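Local coordinates for protein LS-24 (Lathyrus sativus, PDB 3LP9) that probably binds hemin as a monomer and spermine as a dimer, each ligand excluding the other, and may act in the response to oxidative stress, at residues 116-121 with 134-139; 138-143 with 156-161. All coordinates share one frame; numbering follows the deposited sequence.

Contact 1. Residues 116-121 with 134-139. With CA (calcium ion), chain E.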
# COMPACT_ATOMS: atom_id res chain seq x y z
N PHE A 116 9.19 0.86 14.31
CA PHE A 116 8.89 1.75 13.18
C PHE A 116 8.57 0.98 11.92
O PHE A 116 8.01 1.54 10.98
CB PHE A 116 10.04 2.69 12.93
CG PHE A 116 10.33 3.62 14.09
CD1 PHE A 116 9.78 4.89 14.13
CD2 PHE A 116 11.22 3.23 15.10
CE1 PHE A 116 10.06 5.74 15.19
CE2 PHE A 116 11.51 4.08 16.15
CZ PHE A 116 10.92 5.33 16.21
N GLU A 117 8.89 -0.32 11.89
CA GLU A 117 8.66 -1.07 10.66
C GLU A 117 7.22 -0.98 10.17
O GLU A 117 6.97 -0.77 8.98
CB GLU A 117 9.12 -2.52 10.80
CG GLU A 117 8.96 -3.34 9.51
CD GLU A 117 9.45 -4.76 9.66
OE1 GLU A 117 10.19 -5.06 10.65
OE2 GLU A 117 9.11 -5.58 8.79
N SER A 118 6.30 -1.17 11.11
CA SER A 118 4.84 -1.23 10.86
C SER A 118 4.19 0.18 10.84
O SER A 118 2.98 0.31 10.57
CB SER A 118 4.16 -2.07 11.97
OG SER A 118 4.20 -1.34 13.21
N GLY A 119 5.00 1.19 11.11
CA GLY A 119 4.51 2.56 11.14
C GLY A 119 5.14 3.56 12.10
O GLY A 119 5.75 3.21 13.12
N ILE A 120 4.98 4.84 11.76
CA ILE A 120 5.59 5.91 12.50
C ILE A 120 4.51 6.91 12.92
O ILE A 120 3.57 7.17 12.17
CB ILE A 120 6.68 6.51 11.64
CG1 ILE A 120 7.61 5.39 11.17
CG2 ILE A 120 7.42 7.64 12.41
CD1 ILE A 120 8.83 5.94 10.52
N ASP A 121 4.58 7.40 14.15
CA ASP A 121 3.60 8.37 14.65
C ASP A 121 3.89 9.80 14.15
O ASP A 121 3.03 10.46 13.52
CB ASP A 121 3.58 8.36 16.18
CG ASP A 121 2.99 7.07 16.77
OD1 ASP A 121 2.30 6.33 16.08
OD2 ASP A 121 3.18 6.81 17.96
N LEU A 134 12.26 10.84 14.48
CA LEU A 134 11.02 10.13 14.25
C LEU A 134 10.51 9.50 15.57
O LEU A 134 11.31 9.01 16.35
CB LEU A 134 11.21 9.09 13.10
CG LEU A 134 11.78 9.65 11.78
CD1 LEU A 134 13.33 9.57 11.83
CD2 LEU A 134 11.32 9.04 10.52
N PHE A 135 9.18 9.43 15.75
CA PHE A 135 8.56 8.95 16.97
C PHE A 135 7.58 7.83 16.71
O PHE A 135 6.80 7.91 15.79
CB PHE A 135 7.82 10.11 17.71
CG PHE A 135 8.75 11.25 18.10
CD1 PHE A 135 9.33 11.32 19.37
CD2 PHE A 135 9.12 12.24 17.15
CE1 PHE A 135 10.19 12.34 19.70
CE2 PHE A 135 10.03 13.28 17.45
CZ PHE A 135 10.55 13.33 18.72
N LYS A 136 7.64 6.79 17.55
CA LYS A 136 6.69 5.67 17.50
C LYS A 136 6.41 5.28 18.94
O LYS A 136 7.33 4.87 19.65
CB LYS A 136 7.23 4.46 16.71
CG LYS A 136 6.27 3.26 16.62
CD LYS A 136 4.85 3.68 16.20
CE LYS A 136 3.95 2.51 16.04
NZ LYS A 136 4.29 1.60 14.90
N GLY A 137 5.16 5.42 19.38
CA GLY A 137 4.87 5.24 20.76
C GLY A 137 5.79 6.14 21.54
O GLY A 137 5.96 7.30 21.19
N ASP A 138 6.42 5.58 22.59
CA ASP A 138 7.26 6.37 23.52
C ASP A 138 8.73 6.31 23.17
O ASP A 138 9.57 6.79 23.90
CB ASP A 138 7.01 5.95 24.97
CG ASP A 138 7.46 4.54 25.29
OD1 ASP A 138 7.94 3.80 24.43
OD2 ASP A 138 7.36 4.17 26.46
N GLN A 139 9.00 5.72 22.00
CA GLN A 139 10.33 5.56 21.43
C GLN A 139 10.57 6.62 20.36
O GLN A 139 9.67 7.09 19.73
CB GLN A 139 10.40 4.19 20.78
CG GLN A 139 10.17 3.06 21.71
CD GLN A 139 11.13 3.07 22.90
OE1 GLN A 139 10.83 3.64 23.97
NE2 GLN A 139 12.26 2.43 22.73
CA CA E . 0.55 10.18 13.17
O HOH W 1 1.91 0.33 13.90
O HOH W 2 0.63 7.36 12.53
O HOH W 3 5.16 8.92 19.27
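The inner end of one blade of a hemopexin propeller, beside the central calcium site, is where Asp-121 meets Phe-135 and Gly-137. Asp-121 N donates to Phe-135 O at 2.8 Å. The carboxylate reaches on to the type II' beta turn 136-139, where Gly-137 N donates to Asp-121 OD2 at 2.8 Å, from above the carboxylate plane. A water also donates to Asp-121 OD2 and to Gly-137 O. The backbone O of Asp-121 points away from this turn and binds the calcium ion at 2.5 Å. Asn-7, Asp-65 and Asp-175 give their backbone O atoms to the same ion, the axial site of the four-bladed fold. Lys-136 has CG anti to the backbone N (chi1 180°), and bends at chi2 and chi4 curl its chain over Gly-119. Its NZ donates to Gly-119 O at 2.8 Å, coming from above the carbonyl plane; Val-115 O is a further acceptor. Another water joins Lys-136 NZ to the hydroxyl of Ser-118, a likely spermine-binding residue. Nearer the backbone, Lys-136 CB makes a CH-pi contact over one face of the Phe-116 ring, 3.8 Å from its centroid. Deeper in, Ile-120 CD1 packs on Leu-134 CD2 at 4.0 Å.

Contact 2. Residues 138-143 with 156-161; sequences DQYARI and KSISSG
The outer hairpin of the blade, strands 139-144 and 149-157, pairs Tyr-140 with Lys-156 just before the chain turns into the short helix 158-161. Tyr-140 N donates to Lys-156 O at 3.0 Å, while the return bond from Lys-156 N to Tyr-140 O is weak at 3.5 Å. Gln-139 and Ser-157 form the adjoining non-hydrogen-bonded pair, and their side chains diverge. One step further, Ile-158 N donates to Asp-138 O at 2.7 Å, carrying the pairing to the start of the short, weakly bonded helix. Ile-158 CG1 lies against the same carbonyl O.

Tyr-140 makes the largest single contribution. Its CG sits between the backbone N and the carbonyl carbon (chi1 83°), which sends the ring across the end of strand 149-157 toward Gly-161. The ring edge meets the backbone: Tyr-140 CE1 is 3.3 Å from Ser-157 O. At the tip, Tyr-140 OH lies 3.7 Å from Gly-161 CA, where a side chain on the glycine would clash. A water in the ring plane is 2.9 Å from Tyr-140 OH. It accepts from Lys-156 NZ and donates to Ser-160 OG. The Lys-156 side chain runs beside the tyrosine, pointing the same way. Outside the pair, Tyr-162 meets the Tyr-140 ring edge-to-face. An alanine in place of Tyr-140 would probably open a gap between strand and helix and leave the water without one of its partners.

Ser-160 OG also donates to Ser-157 O at 2.7 Å. Ser-157 is the N-cap of the helix: its OG accepts a weak bond from Ser-160 N at 3.3 Å. An antiparallel outer strand running straight into a short helix is the way a blade ends in the hemopexin propeller.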
# COMPACT_ATOMS: atom_id res chain seq x y z
N ASP A 138 6.42 5.58 22.59
CA ASP A 138 7.26 6.37 23.52
C ASP A 138 8.73 6.31 23.17
O ASP A 138 9.57 6.79 23.90
CB ASP A 138 7.01 5.95 24.97
CG ASP A 138 7.46 4.54 25.29
OD1 ASP A 138 7.94 3.80 24.43
OD2 ASP A 138 7.36 4.17 26.46
N GLN A 139 9.00 5.72 22.00
CA GLN A 139 10.33 5.56 21.43
C GLN A 139 10.57 6.62 20.36
O GLN A 139 9.67 7.09 19.73
CB GLN A 139 10.40 4.19 20.78
CG GLN A 139 10.17 3.06 21.71
CD GLN A 139 11.13 3.07 22.90
OE1 GLN A 139 10.83 3.64 23.97
NE2 GLN A 139 12.26 2.43 22.73
N TYR A 140 11.82 7.00 20.16
CA TYR A 140 12.15 7.91 19.04
C TYR A 140 13.51 7.59 18.41
O TYR A 140 14.46 7.14 19.09
CB TYR A 140 12.15 9.37 19.49
CG TYR A 140 13.45 9.78 20.14
CD1 TYR A 140 13.71 9.48 21.48
CD2 TYR A 140 14.43 10.45 19.41
CE1 TYR A 140 14.88 9.82 22.04
CE2 TYR A 140 15.61 10.77 19.99
CZ TYR A 140 15.82 10.45 21.29
OH TYR A 140 17.01 10.80 21.85
N ALA A 141 13.58 7.84 17.10
CA ALA A 141 14.80 7.60 16.34
C ALA A 141 15.27 8.92 15.80
O ALA A 141 14.43 9.79 15.46
CB ALA A 141 14.52 6.64 15.19
N ARG A 142 16.59 9.07 15.72
CA ARG A 142 17.26 10.22 15.06
C ARG A 142 18.02 9.63 13.86
O ARG A 142 18.85 8.69 14.04
CB ARG A 142 18.21 10.87 16.04
CG ARG A 142 19.03 12.02 15.53
CD ARG A 142 20.01 12.27 16.63
NE ARG A 142 21.00 13.23 16.23
CZ ARG A 142 22.12 13.49 16.87
NH1 ARG A 142 22.39 12.84 18.00
NH2 ARG A 142 22.96 14.38 16.38
N ILE A 143 17.66 10.06 12.63
CA ILE A 143 18.32 9.53 11.42
C ILE A 143 19.06 10.58 10.56
O ILE A 143 18.99 11.78 10.83
CB ILE A 143 17.34 8.68 10.57
CG1 ILE A 143 16.49 9.58 9.66
CG2 ILE A 143 16.51 7.78 11.47
CD1 ILE A 143 15.64 8.83 8.66
N LYS A 156 16.00 5.18 21.54
CA LYS A 156 15.84 5.48 22.96
C LYS A 156 14.45 6.01 23.27
O LYS A 156 13.72 6.44 22.38
CB LYS A 156 16.92 6.47 23.38
CG LYS A 156 18.25 5.75 23.60
CD LYS A 156 19.47 6.71 23.55
CE LYS A 156 19.47 7.58 22.29
NZ LYS A 156 20.49 8.71 22.45
N SER A 157 14.09 5.99 24.54
CA SER A 157 12.77 6.45 24.98
C SER A 157 12.73 7.96 24.83
O SER A 157 13.78 8.62 24.86
CB SER A 157 12.52 6.03 26.45
OG SER A 157 13.15 6.93 27.35
N ILE A 158 11.54 8.53 24.67
CA ILE A 158 11.39 9.98 24.55
C ILE A 158 11.87 10.73 25.78
O ILE A 158 12.50 11.78 25.67
CB ILE A 158 9.93 10.37 24.23
CG1 ILE A 158 9.63 10.08 22.76
CG2 ILE A 158 9.68 11.83 24.62
CD1 ILE A 158 8.12 10.14 22.34
N SER A 159 11.59 10.24 26.99
CA SER A 159 12.03 11.02 28.17
C SER A 159 13.57 11.09 28.28
O SER A 159 14.11 12.13 28.70
CB SER A 159 11.38 10.55 29.48
OG SER A 159 11.19 9.14 29.42
N SER A 160 14.26 10.02 27.90
CA SER A 160 15.72 10.04 27.84
C SER A 160 16.24 11.18 26.92
O SER A 160 17.35 11.68 27.10
CB SER A 160 16.26 8.67 27.38
OG SER A 160 16.26 8.57 25.96
N GLY A 161 15.43 11.59 25.94
CA GLY A 161 15.90 12.50 24.91
C GLY A 161 15.25 13.85 25.00
O GLY A 161 15.87 14.83 24.62
O HOH W 4 18.32 10.08 24.31

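In the fold
Both contacts belong to the same blade, and they share Asp-138 and Gln-139 at the turn between strands 131-136 and 139-144. Contact 1 lies nearer the centre of the chain, beside the calcium ion; contact 2 lies farther out, at the blade's last strand and helix. Half the touching residues of contact 1 are buried; in contact 2 only Tyr-140 and Ile-158 are, and the rest lie nearer the surface. Contact 1 joins a loop to a strand with carboxylate and ammonium bonds and a CH-pi contact. Contact 2 rests on strand pairing, a helix cap and a tyrosine whose hydroxyl meets a shared water. Phe-135 bridges the two, since its CD1 packs 3.4 Å from Ile-158 CD1 and equally close to Tyr-140 CB.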